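Acidocalcisomal pyrophosphatase (Trypanosoma brucei brucei, PDB 5C5V) probably hydrolyses inorganic pyrophosphate to phosphate with the help of magnesium ions, as other soluble pyrophosphatases of its family do. Local coordinates at residues 201-212 with 323-333; 239-247 with 271-279. All coordinates share one frame; numbering follows the deposited sequence.

How the contacts relate
Contact 1 and contact 2 lie on different sides of one beta sheet of the pyrophosphatase domain, their centres 21 Å apart, and they meet through strand 238-251. From contact 1, Ile323 CD1 packs on Val243 CG2 at 3.7 Å, and the Phe201 ring touches Val241 and Val243, both on the strand that contact 2 uses through Lys242, Leu244 and Gly245. Along the chain, contact 2 is nested inside the loop that contact 1 closes. The site that holds magnesium and imidodiphosphate is nearer contact 1: the Thr204 side chain is about 9 Å from a bound magnesium ion and about 11 Å from the imidodiphosphate, whereas contact 2 lies away from the metal and ligand site.

Contact 1: 201-212 with 323-333; sequences FPQTWESTEVLF and IDESHNMWHNL
With CG of His327 turned away from its own backbone N (chi1 -164°) and Trp330 turned likewise (chi1 168°), both rings of helix 316-336 meet Gln203. His327 ND1 donates to Gln203 O at 2.6 Å; the bond is nearly straight (170°) and lies in both the carbonyl and the imidazole plane, which fixes the ring's rotation. Trp330 offers a face instead: Gln203 CA sits 3.4 Å from the centroid of its five-membered ring, almost on the normal, a CH-pi contact. The Gln203 amide passes on to His130 and Leu134, and Trp330 NE1 also bonds His130.

Two residues further along, Trp205 N reaches Ser326 O at 3.2 Å from above the carbonyl plane, while the helical Trp330 N comes to that oxygen from the other face. The Trp205 indole is held between Ser207 CA on one face and Leu333 CD1 on the opposite one, the latter 4.0 Å from the centroid of the six-membered ring. Extended beyond CG, Met329 lays its CE against both methyls of Val210, 3.8 Å from Val210 CG2, while its SD stands obliquely to the Phe212 ring, 5.4 Å from the centroid, a Met-aromatic contact.

Trp205 NE1 bonds Asn220, and Glu206 pairs through its backbone with Asp221, a magnesium ligand; the contact thus packs the C-terminal helix against a second-shell loop of the pyrophosphatase metal site.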
loop_
_atom_site.group_PDB
_atom_site.type_symbol
_atom_site.label_atom_id
_atom_site.label_comp_id
_atom_site.label_asym_id
_atom_site.label_seq_id
_atom_site.Cartn_x
_atom_site.Cartn_y
_atom_site.Cartn_z
ATOM N N PHE A 201 -6.018 9.964 24.001
ATOM C CA PHE A 201 -5.979 11.265 23.365
ATOM C C PHE A 201 -5.676 12.321 24.419
ATOM O O PHE A 201 -6.369 12.395 25.440
ATOM C CB PHE A 201 -7.311 11.584 22.660
ATOM C CG PHE A 201 -7.565 10.756 21.421
ATOM C CD1 PHE A 201 -6.789 10.924 20.283
ATOM C CD2 PHE A 201 -8.572 9.810 21.396
ATOM C CE1 PHE A 201 -7.018 10.169 19.142
ATOM C CE2 PHE A 201 -8.806 9.046 20.250
ATOM C CZ PHE A 201 -8.025 9.236 19.124
ATOM N N PRO A 202 -4.667 13.160 24.167
ATOM C CA PRO A 202 -4.395 14.256 25.102
ATOM C C PRO A 202 -5.546 15.260 25.129
ATOM O O PRO A 202 -6.332 15.284 24.181
ATOM C CB PRO A 202 -3.115 14.891 24.537
ATOM C CG PRO A 202 -3.164 14.577 23.078
ATOM C CD PRO A 202 -3.775 13.193 22.995
ATOM N N GLN A 203 -5.649 16.049 26.202
ATOM C CA GLN A 203 -6.630 17.139 26.304
ATOM C C GLN A 203 -8.065 16.622 26.189
ATOM O O GLN A 203 -8.940 17.293 25.636
ATOM C CB GLN A 203 -6.356 18.212 25.244
ATOM C CG GLN A 203 -4.915 18.725 25.274
ATOM C CD GLN A 203 -4.646 19.889 24.316
ATOM O OE1 GLN A 203 -5.266 20.009 23.250
ATOM N NE2 GLN A 203 -3.721 20.761 24.707
ATOM N N THR A 204 -8.282 15.414 26.704
ATOM C CA THR A 204 -9.626 14.872 26.884
ATOM C C THR A 204 -9.759 14.313 28.288
ATOM O O THR A 204 -8.761 13.988 28.938
ATOM C CB THR A 204 -9.956 13.742 25.884
ATOM O OG1 THR A 204 -9.062 12.646 26.112
ATOM C CG2 THR A 204 -9.823 14.218 24.449
ATOM N N TRP A 205 -10.994 14.149 28.733
ATOM C CA TRP A 205 -11.250 13.596 30.045
ATOM C C TRP A 205 -12.655 12.985 30.101
ATOM O O TRP A 205 -13.650 13.645 29.759
ATOM C CB TRP A 205 -11.070 14.684 31.115
ATOM C CG TRP A 205 -11.355 14.256 32.528
ATOM C CD1 TRP A 205 -10.792 13.211 33.210
ATOM C CD2 TRP A 205 -12.263 14.887 33.440
ATOM N NE1 TRP A 205 -11.309 13.145 34.482
ATOM C CE2 TRP A 205 -12.212 14.165 34.648
ATOM C CE3 TRP A 205 -13.127 15.980 33.343
ATOM C CZ2 TRP A 205 -12.991 14.511 35.759
ATOM C CZ3 TRP A 205 -13.895 16.323 34.450
ATOM C CH2 TRP A 205 -13.821 15.592 35.636
ATOM N N GLU A 206 -12.735 11.724 30.518
ATOM C CA GLU A 206 -14.031 11.083 30.733
ATOM C C GLU A 206 -14.587 11.559 32.072
ATOM O O GLU A 206 -14.387 10.925 33.111
ATOM C CB GLU A 206 -13.907 9.557 30.703
ATOM C CG GLU A 206 -13.353 9.007 29.395
ATOM C CD GLU A 206 -14.413 8.847 28.314
ATOM O OE1 GLU A 206 -15.430 9.568 28.346
ATOM O OE2 GLU A 206 -14.233 7.985 27.423
ATOM N N SER A 207 -15.283 12.690 32.024
ATOM C CA SER A 207 -15.727 13.404 33.214
ATOM C C SER A 207 -16.543 12.561 34.193
ATOM O O SER A 207 -17.485 11.868 33.809
ATOM C CB SER A 207 -16.561 14.616 32.799
ATOM O OG SER A 207 -17.064 15.268 33.938
ATOM N N THR A 208 -16.188 12.668 35.467
ATOM C CA THR A 208 -16.940 12.037 36.535
ATOM C C THR A 208 -18.184 12.851 36.902
ATOM O O THR A 208 -18.941 12.466 37.785
ATOM C CB THR A 208 -16.073 11.855 37.786
ATOM O OG1 THR A 208 -15.651 13.137 38.276
ATOM C CG2 THR A 208 -14.860 11.001 37.466
ATOM N N GLU A 209 -18.385 13.988 36.249
ATOM C CA GLU A 209 -19.526 14.840 36.555
ATOM C C GLU A 209 -20.577 14.774 35.451
ATOM O O GLU A 209 -21.622 15.413 35.546
ATOM C CB GLU A 209 -19.087 16.306 36.751
ATOM C CG GLU A 209 -17.948 16.534 37.741
ATOM C CD GLU A 209 -17.615 18.028 37.917
ATOM N N VAL A 210 -20.288 14.032 34.390
ATOM C CA VAL A 210 -21.202 13.970 33.257
ATOM C C VAL A 210 -21.948 12.639 33.203
ATOM O O VAL A 210 -21.337 11.565 33.233
ATOM C CB VAL A 210 -20.449 14.185 31.909
ATOM C CG1 VAL A 210 -21.335 13.824 30.731
ATOM C CG2 VAL A 210 -19.972 15.637 31.787
ATOM N N LEU A 211 -23.269 12.719 33.089
ATOM C CA LEU A 211 -24.085 11.525 32.926
ATOM C C LEU A 211 -24.237 11.235 31.450
ATOM O O LEU A 211 -25.006 11.896 30.753
ATOM C CB LEU A 211 -25.465 11.684 33.570
ATOM C CG LEU A 211 -26.266 10.375 33.566
ATOM C CD1 LEU A 211 -25.585 9.303 34.420
ATOM C CD2 LEU A 211 -27.720 10.579 33.967
ATOM N N PHE A 212 -23.473 10.270 30.964
ATOM C CA PHE A 212 -23.535 9.887 29.568
ATOM C C PHE A 212 -24.879 9.218 29.266
ATOM O O PHE A 212 -25.575 8.777 30.183
ATOM C CB PHE A 212 -22.359 8.967 29.230
ATOM C CG PHE A 212 -21.028 9.664 29.297
ATOM C CD1 PHE A 212 -20.439 10.179 28.155
ATOM C CD2 PHE A 212 -20.401 9.867 30.517
ATOM C CE1 PHE A 212 -19.230 10.844 28.224
ATOM C CE2 PHE A 212 -19.191 10.517 30.591
ATOM C CZ PHE A 212 -18.602 11.016 29.447
ATOM N N ILE A 323 -15.143 12.850 21.051
ATOM C CA ILE A 323 -13.841 13.438 21.336
ATOM C C ILE A 323 -13.946 14.953 21.599
ATOM O O ILE A 323 -13.344 15.467 22.541
ATOM C CB ILE A 323 -12.861 13.164 20.194
ATOM C CG1 ILE A 323 -12.516 11.676 20.165
ATOM C CG2 ILE A 323 -11.597 14.028 20.341
ATOM C CD1 ILE A 323 -11.795 11.252 18.908
ATOM N N ASP A 324 -14.734 15.649 20.781
ATOM C CA ASP A 324 -14.947 17.086 20.945
ATOM C C ASP A 324 -15.510 17.411 22.329
ATOM O O ASP A 324 -15.040 18.325 23.019
ATOM C CB ASP A 324 -15.901 17.599 19.865
ATOM C CG ASP A 324 -16.259 19.074 20.043
ATOM O OD1 ASP A 324 -15.339 19.915 20.077
ATOM O OD2 ASP A 324 -17.464 19.395 20.167
ATOM N N GLU A 325 -16.524 16.648 22.729
ATOM C CA GLU A 325 -17.166 16.848 24.016
ATOM C C GLU A 325 -16.221 16.531 25.179
ATOM O O GLU A 325 -16.245 17.221 26.188
ATOM C CB GLU A 325 -18.438 16.011 24.104
ATOM C CG GLU A 325 -19.507 16.470 23.128
ATOM C CD GLU A 325 -20.740 15.580 23.135
ATOM O OE1 GLU A 325 -20.790 14.590 23.917
ATOM O OE2 GLU A 325 -21.649 15.848 22.320
ATOM N N SER A 326 -15.365 15.525 25.040
ATOM C CA SER A 326 -14.411 15.263 26.117
ATOM C C SER A 326 -13.302 16.321 26.161
ATOM O O SER A 326 -12.603 16.449 27.160
ATOM C CB SER A 326 -13.785 13.873 25.988
ATOM O OG SER A 326 -12.859 13.854 24.918
ATOM N N HIS A 327 -13.116 17.035 25.056
ATOM C CA HIS A 327 -12.181 18.152 24.992
ATOM C C HIS A 327 -12.746 19.305 25.815
ATOM O O HIS A 327 -12.032 19.955 26.571
ATOM C CB HIS A 327 -11.960 18.570 23.537
ATOM C CG HIS A 327 -10.762 19.441 23.318
ATOM N ND1 HIS A 327 -9.524 19.155 23.852
ATOM C CD2 HIS A 327 -10.596 20.554 22.563
ATOM C CE1 HIS A 327 -8.653 20.070 23.462
ATOM N NE2 HIS A 327 -9.278 20.930 22.678
ATOM N N ASN A 328 -14.048 19.530 25.672
ATOM C CA ASN A 328 -14.754 20.522 26.470
ATOM C C ASN A 328 -14.660 20.212 27.953
ATOM O O ASN A 328 -14.397 21.101 28.765
ATOM C CB ASN A 328 -16.218 20.600 26.057
ATOM C CG ASN A 328 -16.391 21.166 24.683
ATOM O OD1 ASN A 328 -15.546 21.911 24.213
ATOM N ND2 ASN A 328 -17.477 20.821 24.025
ATOM N N MET A 329 -14.879 18.945 28.292
ATOM C CA MET A 329 -14.801 18.485 29.674
ATOM C C MET A 329 -13.390 18.704 30.211
ATOM O O MET A 329 -13.208 19.094 31.369
ATOM C CB MET A 329 -15.175 17.001 29.787
ATOM C CG MET A 329 -16.597 16.643 29.377
ATOM S SD MET A 329 -16.811 14.851 29.064
ATOM C CE MET A 329 -18.470 14.850 28.402
ATOM N N TRP A 330 -12.398 18.436 29.361
ATOM C CA TRP A 330 -11.006 18.665 29.724
ATOM C C TRP A 330 -10.743 20.166 29.926
ATOM O O TRP A 330 -10.001 20.538 30.814
ATOM C CB TRP A 330 -10.049 18.092 28.668
ATOM C CG TRP A 330 -8.614 18.564 28.855
ATOM C CD1 TRP A 330 -7.673 18.033 29.691
ATOM C CD2 TRP A 330 -7.986 19.680 28.211
ATOM N NE1 TRP A 330 -6.497 18.743 29.600
ATOM C CE2 TRP A 330 -6.660 19.756 28.697
ATOM C CE3 TRP A 330 -8.405 20.608 27.256
ATOM C CZ2 TRP A 330 -5.752 20.722 28.256
ATOM C CZ3 TRP A 330 -7.494 21.576 26.827
ATOM C CH2 TRP A 330 -6.188 21.618 27.326
ATOM N N HIS A 331 -11.355 21.014 29.099
ATOM C CA HIS A 331 -11.231 22.465 29.260
ATOM C C HIS A 331 -11.793 22.860 30.613
ATOM O O HIS A 331 -11.206 23.680 31.319
ATOM C CB HIS A 331 -11.967 23.236 28.153
ATOM C CG HIS A 331 -11.162 23.437 26.901
ATOM N ND1 HIS A 331 -10.142 24.357 26.804
ATOM C CD2 HIS A 331 -11.243 22.840 25.688
ATOM C CE1 HIS A 331 -9.616 24.309 25.591
ATOM N NE2 HIS A 331 -10.272 23.404 24.893
ATOM N N ASN A 332 -12.933 22.277 30.977
ATOM C CA ASN A 332 -13.558 22.591 32.261
ATOM C C ASN A 332 -12.692 22.120 33.420
ATOM O O ASN A 332 -12.603 22.782 34.461
ATOM C CB ASN A 332 -14.958 21.977 32.366
ATOM C CG ASN A 332 -15.705 22.433 33.617
ATOM O OD1 ASN A 332 -15.801 21.697 34.600
ATOM N ND2 ASN A 332 -16.234 23.646 33.580
ATOM N N LEU A 333 -12.054 20.973 33.241
ATOM C CA LEU A 333 -11.222 20.420 34.290
ATOM C C LEU A 333 -9.984 21.283 34.542
ATOM O O LEU A 333 -9.717 21.690 35.679
ATOM C CB LEU A 333 -10.808 18.991 33.942
ATOM C CG LEU A 333 -9.804 18.344 34.893
ATOM C CD1 LEU A 333 -10.501 17.826 36.137
ATOM C CD2 LEU A 333 -9.036 17.231 34.202
#

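Contact 2: 239-247 with 271-279; sequences SAVKVLGVL and FMKDIHDVP
Leu244 pushes its two methyls into the hook formed by 271-279. CD1 lies 4.0 Å from Val278 CG2 and 4.1 Å from Met272 CE, and the second methyl, CD2, rests against the backbone of Met272, 3.6 Å from its O. The Leu244 and Met272 side chains cross at about a right angle; Met272 is bent at both chi2 and chi3 (-92° and -88°), which folds its CE back to the leucine.

Lys242 approaches the same carbonyl from the strand. Its chain bends at chi3, and NZ lies 2.9 Å from Met272 O; its stronger partner is Cys269 O, and the bond to Met272 O is a weak second one.

Where Leu244 passes to Gly245, Ile275 closes over the strand: its CB comes 3.4 Å from Leu244 O, and its CD1 lies 4.0 Å from Gly245 CA, the methyl sitting directly against the glycine's backbone.

The hook is braced from within. Asp277 OD2 takes Lys273 N at 2.7 Å through its anti lone pair, with a weaker bond from Asp274 N, and Asp274 OD1 accepts Ile275 N at 2.6 Å. Lys316 N, at the head of the C-terminal helix, also bonds Asp274 OD1.

Leu244 and Gly245 both face Val260, the signature of a classic beta bulge in strand 238-251; against it packs a type I turn, Asp274 to Asp277, that leads into helix 277-281 on one side of the pyrophosphatase sheet.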
loop_
_atom_site.group_PDB
_atom_site.type_symbol
_atom_site.label_atom_id
_atom_site.label_comp_id
_atom_site.label_asym_id
_atom_site.label_seq_id
_atom_site.Cartn_x
_atom_site.Cartn_y
_atom_site.Cartn_z
ATOM N N SER A 239 1.804 10.104 17.734
ATOM C CA SER A 239 1.760 10.222 16.288
ATOM C C SER A 239 0.375 10.569 15.790
ATOM O O SER A 239 -0.617 10.376 16.485
ATOM C CB SER A 239 2.244 8.937 15.635
ATOM O OG SER A 239 1.457 7.845 16.084
ATOM N N ALA A 240 0.329 11.099 14.577
ATOM C CA ALA A 240 -0.903 11.616 14.023
ATOM C C ALA A 240 -1.787 10.482 13.545
ATOM O O ALA A 240 -1.337 9.585 12.823
ATOM C CB ALA A 240 -0.601 12.586 12.881
ATOM N N VAL A 241 -3.046 10.503 13.965
ATOM C CA VAL A 241 -3.964 9.448 13.566
ATOM C C VAL A 241 -5.257 10.013 13.018
ATOM O O VAL A 241 -5.601 11.177 13.237
ATOM C CB VAL A 241 -4.313 8.488 14.733
ATOM C CG1 VAL A 241 -3.058 7.888 15.338
ATOM C CG2 VAL A 241 -5.174 9.184 15.778
ATOM N N LYS A 242 -5.959 9.157 12.294
ATOM C CA LYS A 242 -7.265 9.444 11.731
ATOM C C LYS A 242 -8.316 8.631 12.467
ATOM O O LYS A 242 -8.203 7.420 12.567
ATOM C CB LYS A 242 -7.285 9.116 10.237
ATOM C CG LYS A 242 -8.652 9.228 9.611
ATOM C CD LYS A 242 -8.561 9.428 8.111
ATOM C CE LYS A 242 -8.654 8.127 7.363
ATOM N NZ LYS A 242 -8.751 8.415 5.892
ATOM N N VAL A 243 -9.336 9.303 12.978
ATOM C CA VAL A 243 -10.401 8.653 13.726
ATOM C C VAL A 243 -11.431 8.010 12.789
ATOM O O VAL A 243 -11.895 8.654 11.850
ATOM C CB VAL A 243 -11.098 9.670 14.649
ATOM C CG1 VAL A 243 -12.477 9.175 15.073
ATOM C CG2 VAL A 243 -10.206 10.003 15.840
ATOM N N LEU A 244 -11.782 6.749 13.050
ATOM C CA LEU A 244 -12.692 5.994 12.187
ATOM C C LEU A 244 -14.030 5.707 12.858
ATOM O O LEU A 244 -15.051 5.619 12.192
ATOM C CB LEU A 244 -12.052 4.671 11.749
ATOM C CG LEU A 244 -10.765 4.829 10.951
ATOM C CD1 LEU A 244 -10.116 3.486 10.740
ATOM C CD2 LEU A 244 -11.045 5.532 9.620
ATOM N N GLY A 245 -14.032 5.531 14.170
ATOM C CA GLY A 245 -15.259 5.167 14.849
ATOM C C GLY A 245 -15.021 4.957 16.321
ATOM O O GLY A 245 -13.910 5.149 16.802
ATOM N N VAL A 246 -16.050 4.550 17.052
ATOM C CA VAL A 246 -15.874 4.398 18.490
ATOM C C VAL A 246 -16.791 3.336 19.078
ATOM O O VAL A 246 -17.934 3.176 18.653
ATOM C CB VAL A 246 -16.102 5.761 19.231
ATOM C CG1 VAL A 246 -17.504 6.271 18.993
ATOM C CG2 VAL A 246 -15.849 5.612 20.709
ATOM N N LEU A 247 -16.276 2.628 20.075
ATOM C CA LEU A 247 -17.016 1.589 20.779
ATOM C C LEU A 247 -17.455 2.057 22.152
ATOM O O LEU A 247 -16.633 2.532 22.938
ATOM C CB LEU A 247 -16.156 0.327 20.907
ATOM C CG LEU A 247 -16.823 -0.864 21.594
ATOM C CD1 LEU A 247 -18.066 -1.287 20.836
ATOM C CD2 LEU A 247 -15.831 -2.026 21.717
ATOM N N PHE A 271 -7.423 4.496 2.325
ATOM C CA PHE A 271 -8.566 3.687 1.923
ATOM C C PHE A 271 -9.587 3.480 3.030
ATOM O O PHE A 271 -10.708 3.037 2.781
ATOM C CB PHE A 271 -8.074 2.337 1.412
ATOM C CG PHE A 271 -6.954 2.457 0.437
ATOM C CD1 PHE A 271 -7.196 2.860 -0.863
ATOM C CD2 PHE A 271 -5.657 2.190 0.818
ATOM C CE1 PHE A 271 -6.160 2.994 -1.766
ATOM C CE2 PHE A 271 -4.616 2.321 -0.081
ATOM C CZ PHE A 271 -4.870 2.724 -1.372
ATOM N N MET A 272 -9.188 3.786 4.257
ATOM C CA MET A 272 -10.080 3.635 5.397
ATOM C C MET A 272 -10.728 4.975 5.678
ATOM O O MET A 272 -10.083 5.889 6.194
ATOM C CB MET A 272 -9.307 3.115 6.607
ATOM C CG MET A 272 -8.549 1.842 6.305
ATOM S SD MET A 272 -9.571 0.425 6.710
ATOM C CE MET A 272 -9.162 0.181 8.438
ATOM N N LYS A 273 -11.995 5.110 5.302
ATOM C CA LYS A 273 -12.625 6.422 5.363
ATOM C C LYS A 273 -13.691 6.533 6.435
ATOM O O LYS A 273 -13.989 7.631 6.881
ATOM C CB LYS A 273 -13.204 6.790 3.998
ATOM C CG LYS A 273 -12.134 6.805 2.913
ATOM C CD LYS A 273 -12.638 7.444 1.641
ATOM C CE LYS A 273 -11.510 7.624 0.625
ATOM N NZ LYS A 273 -12.010 8.405 -0.564
ATOM N N ASP A 274 -14.233 5.404 6.876
ATOM C CA ASP A 274 -15.167 5.409 7.988
ATOM C C ASP A 274 -15.151 4.037 8.611
ATOM O O ASP A 274 -14.442 3.164 8.138
ATOM C CB ASP A 274 -16.578 5.799 7.537
ATOM C CG ASP A 274 -17.386 6.473 8.652
ATOM O OD1 ASP A 274 -17.131 6.179 9.839
ATOM O OD2 ASP A 274 -18.275 7.295 8.345
ATOM N N ILE A 275 -15.927 3.837 9.666
ATOM C CA ILE A 275 -15.809 2.622 10.451
ATOM C C ILE A 275 -16.157 1.381 9.606
ATOM O O ILE A 275 -15.645 0.279 9.843
ATOM C CB ILE A 275 -16.704 2.693 11.710
ATOM C CG1 ILE A 275 -16.409 1.523 12.644
ATOM C CG2 ILE A 275 -18.178 2.766 11.339
ATOM C CD1 ILE A 275 -14.994 1.512 13.150
ATOM N N HIS A 276 -16.986 1.584 8.590
ATOM C CA HIS A 276 -17.456 0.499 7.746
ATOM C C HIS A 276 -16.348 -0.065 6.870
ATOM O O HIS A 276 -16.433 -1.200 6.420
ATOM C CB HIS A 276 -18.622 0.976 6.882
ATOM C CG HIS A 276 -19.671 1.710 7.658
ATOM N ND1 HIS A 276 -20.617 1.065 8.428
ATOM C CD2 HIS A 276 -19.919 3.038 7.789
ATOM C CE1 HIS A 276 -21.410 1.962 8.993
ATOM N NE2 HIS A 276 -21.000 3.167 8.630
ATOM N N ASP A 277 -15.302 0.717 6.637
ATOM C CA ASP A 277 -14.199 0.242 5.821
ATOM C C ASP A 277 -13.311 -0.734 6.560
ATOM O O ASP A 277 -12.497 -1.416 5.941
ATOM C CB ASP A 277 -13.353 1.410 5.320
ATOM C CG ASP A 277 -14.056 2.213 4.269
ATOM O OD1 ASP A 277 -14.832 1.599 3.507
ATOM O OD2 ASP A 277 -13.853 3.449 4.212
ATOM N N VAL A 278 -13.457 -0.814 7.875
ATOM C CA VAL A 278 -12.568 -1.664 8.654
ATOM C C VAL A 278 -12.877 -3.150 8.431
ATOM O O VAL A 278 -11.957 -3.947 8.262
ATOM C CB VAL A 278 -12.627 -1.339 10.176
ATOM C CG1 VAL A 278 -11.736 -2.312 10.976
ATOM C CG2 VAL A 278 -12.211 0.116 10.441
ATOM N N PRO A 279 -14.168 -3.529 8.448
ATOM C CA PRO A 279 -14.490 -4.924 8.111
ATOM C C PRO A 279 -14.128 -5.273 6.666
ATOM O O PRO A 279 -13.761 -6.398 6.399
ATOM C CB PRO A 279 -16.010 -5.002 8.327
ATOM C CG PRO A 279 -16.294 -3.938 9.330
ATOM C CD PRO A 279 -15.346 -2.810 8.963
#